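Local atomic coordinates of small ribosomal subunit protein bS6 (Aquifex aeolicus, PDB entry 2J5A), a protein that probably binds 16S ribosomal RNA together with protein bS18 as a structural constituent of the small ribosomal subunit. Residues E11-V16 against Y66-F71; K37-E42 against P76-E81. One frame throughout, in Å; residues are numbered along the deposited sequence.

Interaction 1: E11-V16 against Y66-F71; sequences ETVFAV and YFLVQF
Thr12 and Phe14 pair with Val69 and Phe67 along the two central strands of the four-stranded antiparallel sheet of bS6. Both are hydrogen-bonded pairs, with two backbone bonds each. Thr12 N to Val69 O is the shortest of these four backbone bonds, at 2.8 Å. The non-hydrogen-bonded pairs between and beside them bring in CA-H...O contacts, such as Leu68 CA to Thr12 O at 3.3 Å.

The face with Thr12, Phe14, Phe67 and Val69 is turned to the helices. Phe14 CZ lies 3.8 Å from Phe67 CB, and the two rings meet obliquely, with planes 36° apart. Phe29 of helix 22-38 stacks on the Phe67 ring. Thr12 OG1 comes to the edge of the Phe71 ring, 3.4 Å from CE1, and hydrogen-bonds to Asn97.

On the other face, Ala15 CB sits over the Tyr66 ring as a CH-pi contact, 4.0 Å from the ring centroid. Val13 CG1 meets the edge of the same ring. Glu11 reaches out extended, its CG anti to the backbone N (chi1 -178°), and its OE1 accepts a nearly straight bond from Gln70 NE2 at 2.7 Å. Carboxylate and amide are almost coplanar.

The backbone bonds fix the register. The face of Phe14, Phe67 and Val69 joins the core under the helices, while the Glu11 carboxylate gains a neutral amide donor that probably eases its charge.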
# COMPACT_ATOMS: atom_id res chain seq x y z
N GLU A 11 5.28 0.31 6.13
CA GLU A 11 5.38 0.09 4.71
C GLU A 11 4.19 -0.75 4.29
O GLU A 11 3.87 -1.73 4.98
CB GLU A 11 6.67 -0.62 4.36
CG GLU A 11 6.85 -0.84 2.89
CD GLU A 11 8.23 -1.33 2.56
OE1 GLU A 11 9.19 -0.55 2.75
OE2 GLU A 11 8.35 -2.49 2.12
N THR A 12 3.53 -0.35 3.20
CA THR A 12 2.38 -1.06 2.63
C THR A 12 2.71 -1.42 1.18
O THR A 12 3.23 -0.61 0.44
CB THR A 12 1.11 -0.18 2.65
OG1 THR A 12 0.78 0.15 4.00
CG2 THR A 12 -0.06 -0.86 2.01
N VAL A 13 2.41 -2.64 0.81
CA VAL A 13 2.54 -3.13 -0.54
C VAL A 13 1.20 -3.77 -0.88
O VAL A 13 0.68 -4.55 -0.09
CB VAL A 13 3.66 -4.21 -0.68
CG1 VAL A 13 3.76 -4.72 -2.10
CG2 VAL A 13 5.00 -3.70 -0.21
N PHE A 14 0.65 -3.43 -2.04
CA PHE A 14 -0.60 -4.01 -2.49
C PHE A 14 -0.59 -4.24 -4.01
O PHE A 14 0.19 -3.60 -4.75
CB PHE A 14 -1.80 -3.16 -2.06
CG PHE A 14 -1.80 -1.78 -2.64
CD1 PHE A 14 -1.01 -0.78 -2.11
CD2 PHE A 14 -2.60 -1.48 -3.76
CE1 PHE A 14 -1.02 0.48 -2.65
CE2 PHE A 14 -2.60 -0.21 -4.31
CZ PHE A 14 -1.82 0.76 -3.76
N ALA A 15 -1.43 -5.19 -4.43
CA ALA A 15 -1.50 -5.66 -5.81
C ALA A 15 -2.89 -5.40 -6.36
O ALA A 15 -3.88 -5.81 -5.75
CB ALA A 15 -1.19 -7.15 -5.89
N VAL A 16 -2.96 -4.69 -7.48
CA VAL A 16 -4.23 -4.30 -8.12
C VAL A 16 -4.55 -5.26 -9.27
O VAL A 16 -3.64 -5.66 -10.01
CB VAL A 16 -4.13 -2.87 -8.66
CG1 VAL A 16 -5.36 -2.50 -9.45
CG2 VAL A 16 -3.88 -1.91 -7.51
N TYR A 66 1.66 -3.89 -8.87
CA TYR A 66 2.21 -3.71 -7.54
C TYR A 66 2.65 -2.30 -7.29
O TYR A 66 3.41 -1.75 -8.07
CB TYR A 66 3.41 -4.64 -7.31
CG TYR A 66 3.05 -6.05 -6.89
CD1 TYR A 66 2.84 -7.03 -7.85
CD2 TYR A 66 2.95 -6.41 -5.57
CE1 TYR A 66 2.52 -8.33 -7.49
CE2 TYR A 66 2.65 -7.71 -5.20
CZ TYR A 66 2.44 -8.66 -6.18
OH TYR A 66 2.14 -9.95 -5.84
N PHE A 67 2.16 -1.74 -6.18
CA PHE A 67 2.62 -0.47 -5.65
C PHE A 67 3.14 -0.66 -4.22
O PHE A 67 2.72 -1.57 -3.52
CB PHE A 67 1.49 0.58 -5.62
CG PHE A 67 0.93 0.94 -6.98
CD1 PHE A 67 1.61 1.83 -7.81
CD2 PHE A 67 -0.30 0.45 -7.40
CE1 PHE A 67 1.11 2.17 -9.01
CE2 PHE A 67 -0.81 0.81 -8.63
CZ PHE A 67 -0.10 1.67 -9.45
N LEU A 68 4.02 0.25 -3.80
CA LEU A 68 4.61 0.25 -2.45
C LEU A 68 4.63 1.68 -1.95
O LEU A 68 5.04 2.58 -2.68
CB LEU A 68 6.05 -0.29 -2.48
CG LEU A 68 6.84 -0.42 -1.17
CD1 LEU A 68 7.90 -1.50 -1.33
CD2 LEU A 68 7.47 0.91 -0.69
N VAL A 69 4.19 1.86 -0.70
CA VAL A 69 4.23 3.18 -0.04
C VAL A 69 4.75 3.04 1.42
O VAL A 69 4.42 2.07 2.13
CB VAL A 69 2.85 3.92 -0.15
CG1 VAL A 69 1.82 3.33 0.76
CG2 VAL A 69 3.00 5.44 0.14
N GLN A 70 5.61 3.96 1.82
CA GLN A 70 6.04 4.06 3.21
C GLN A 70 5.48 5.33 3.78
O GLN A 70 5.28 6.34 3.06
CB GLN A 70 7.56 4.05 3.36
CG GLN A 70 8.26 2.87 2.72
CD GLN A 70 9.76 2.97 2.84
OE1 GLN A 70 10.31 4.06 2.87
NE2 GLN A 70 10.43 1.82 2.94
N PHE A 71 5.16 5.26 5.06
CA PHE A 71 4.53 6.38 5.73
C PHE A 71 4.81 6.32 7.23
O PHE A 71 5.23 5.28 7.76
CB PHE A 71 3.02 6.42 5.43
CG PHE A 71 2.23 5.25 5.99
CD1 PHE A 71 2.12 4.06 5.29
CD2 PHE A 71 1.57 5.37 7.20
CE1 PHE A 71 1.39 2.99 5.80
CE2 PHE A 71 0.83 4.31 7.74
CZ PHE A 71 0.74 3.11 7.02

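Interaction 2: K37-E42 against P76-E81; sequences KQKGGE and PQLPNE
Lys39 and Leu78 meet where the turn after helix 22-38 passes the start of helix 78-88. Lys39 is the first residue to leave helical geometry. Its CB packs on Leu78 CG at 3.6 Å and lies a little farther from both methyl carbons. The chain bends at chi2 (-90°), which places CD 4.0 Å from Glu81 CG. CE comes closer to that carbon. At the tip, NZ lies 3.2 Å from Glu81 CG and forms a salt bridge of 3.4 Å with Glu81 OE2. The two side chains cross at about a right angle.

Leu78 also reaches the turn beyond Lys39. Its CD1 lies 3.8 Å from Gly41 N and at a like distance from Lys39 O. A CB at Gly41 would probably come tight against this methyl group. Gly40 has positive phi (96°), where a CB would jam against the preceding carbonyl oxygen. Asn75 and Thr73 bind the turn through Lys39 O and Gly40 O.

An alanine at Lys39 would keep the CB contact with Leu78 but would probably leave the Glu81 carboxylate without its ammonium mate and its CG less covered.

The contact thus combines packing on a buried leucine with an ion pair at the surface. With no hydrogen bond across the segments, the pair is likely to add a modest electrostatic tie between the two helix ends.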
# COMPACT_ATOMS: atom_id res chain seq x y z
N LYS A 37 -3.20 9.61 4.06
CA LYS A 37 -3.05 11.03 4.44
C LYS A 37 -4.21 11.50 5.31
O LYS A 37 -4.03 12.24 6.27
CB LYS A 37 -2.92 11.93 3.20
CG LYS A 37 -1.49 12.04 2.65
CD LYS A 37 -1.42 12.43 1.15
CE LYS A 37 -1.50 13.94 0.93
NZ LYS A 37 -1.23 14.36 -0.50
N GLN A 38 -5.41 11.06 4.96
CA GLN A 38 -6.60 11.33 5.75
C GLN A 38 -6.37 10.92 7.20
O GLN A 38 -6.55 11.72 8.12
CB GLN A 38 -7.81 10.57 5.15
CG GLN A 38 -9.19 11.01 5.61
CD GLN A 38 -10.31 10.53 4.66
OE1 GLN A 38 -10.56 9.32 4.52
NE2 GLN A 38 -11.00 11.48 4.03
N LYS A 39 -5.92 9.69 7.40
CA LYS A 39 -5.96 9.08 8.73
C LYS A 39 -4.81 9.51 9.65
O LYS A 39 -4.65 8.96 10.74
CB LYS A 39 -6.01 7.55 8.60
CG LYS A 39 -7.16 7.04 7.75
CD LYS A 39 -8.40 6.78 8.56
CE LYS A 39 -9.55 6.33 7.66
NZ LYS A 39 -10.55 5.49 8.41
N GLY A 40 -4.05 10.52 9.24
CA GLY A 40 -2.97 11.08 10.03
C GLY A 40 -1.60 10.51 9.69
O GLY A 40 -0.70 10.49 10.54
N GLY A 41 -1.44 10.04 8.45
CA GLY A 41 -0.17 9.48 8.02
C GLY A 41 0.54 10.40 7.06
O GLY A 41 -0.09 11.04 6.24
N GLU A 42 1.87 10.45 7.16
CA GLU A 42 2.66 11.24 6.23
C GLU A 42 3.38 10.30 5.28
O GLU A 42 4.12 9.43 5.73
CB GLU A 42 3.68 12.10 6.96
CG GLU A 42 4.40 13.09 6.05
CD GLU A 42 5.32 14.02 6.81
OE1 GLU A 42 4.85 14.73 7.73
OE2 GLU A 42 6.52 14.06 6.46
N PRO A 76 -2.33 4.64 15.87
CA PRO A 76 -1.92 3.26 16.01
C PRO A 76 -2.84 2.32 15.25
O PRO A 76 -2.47 1.18 15.00
CB PRO A 76 -2.04 3.02 17.53
CG PRO A 76 -3.18 3.88 17.93
CD PRO A 76 -3.01 5.14 17.09
N GLN A 77 -4.03 2.80 14.91
CA GLN A 77 -5.00 2.00 14.15
C GLN A 77 -4.87 2.09 12.61
O GLN A 77 -5.60 1.39 11.90
CB GLN A 77 -6.43 2.36 14.58
CG GLN A 77 -6.91 1.56 15.81
CD GLN A 77 -7.16 0.08 15.48
OE1 GLN A 77 -7.83 -0.25 14.49
NE2 GLN A 77 -6.62 -0.82 16.31
N LEU A 78 -3.96 2.92 12.10
CA LEU A 78 -3.88 3.16 10.64
C LEU A 78 -3.61 1.85 9.87
O LEU A 78 -4.26 1.60 8.87
CB LEU A 78 -2.84 4.23 10.29
CG LEU A 78 -3.30 5.20 9.19
CD1 LEU A 78 -2.36 6.38 9.05
CD2 LEU A 78 -3.49 4.46 7.85
N PRO A 79 -2.66 1.03 10.35
CA PRO A 79 -2.42 -0.26 9.68
C PRO A 79 -3.63 -1.19 9.66
O PRO A 79 -3.84 -1.92 8.69
CB PRO A 79 -1.28 -0.90 10.49
CG PRO A 79 -0.74 0.16 11.38
CD PRO A 79 -1.75 1.25 11.49
N ASN A 80 -4.40 -1.20 10.74
CA ASN A 80 -5.66 -1.95 10.80
C ASN A 80 -6.65 -1.42 9.77
O ASN A 80 -7.28 -2.16 9.03
CB ASN A 80 -6.28 -1.82 12.18
CG ASN A 80 -6.86 -3.11 12.67
OD1 ASN A 80 -6.16 -4.12 12.80
ND2 ASN A 80 -8.18 -3.09 12.95
N GLU A 81 -6.78 -0.11 9.76
CA GLU A 81 -7.68 0.61 8.89
C GLU A 81 -7.38 0.32 7.42
O GLU A 81 -8.28 0.02 6.64
CB GLU A 81 -7.51 2.09 9.15
CG GLU A 81 -8.76 2.87 9.00
CD GLU A 81 -9.72 2.62 10.14
OE1 GLU A 81 -9.28 2.59 11.30
OE2 GLU A 81 -10.93 2.47 9.86

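Interaction 1 lies in the core, near the centre of the chain, and interaction 2 at the surface, with the two centres about 14 Å apart. The first joins neighbouring strands 8-16 and 63-73 by a regular run of backbone bonds. The second ties the turn between helix 22-38 and strand 41-53 to helix 78-88, through side-chain packing and one ion pair. They meet at Phe71. Its CB lies 3.2 Å from Glu42 O, and its CE2 packs 4.0 Å from Leu78 CD1. Strands 63-73 and 41-53 are neighbours, which brings both contacts to the same sheet. Their segments alternate along the chain.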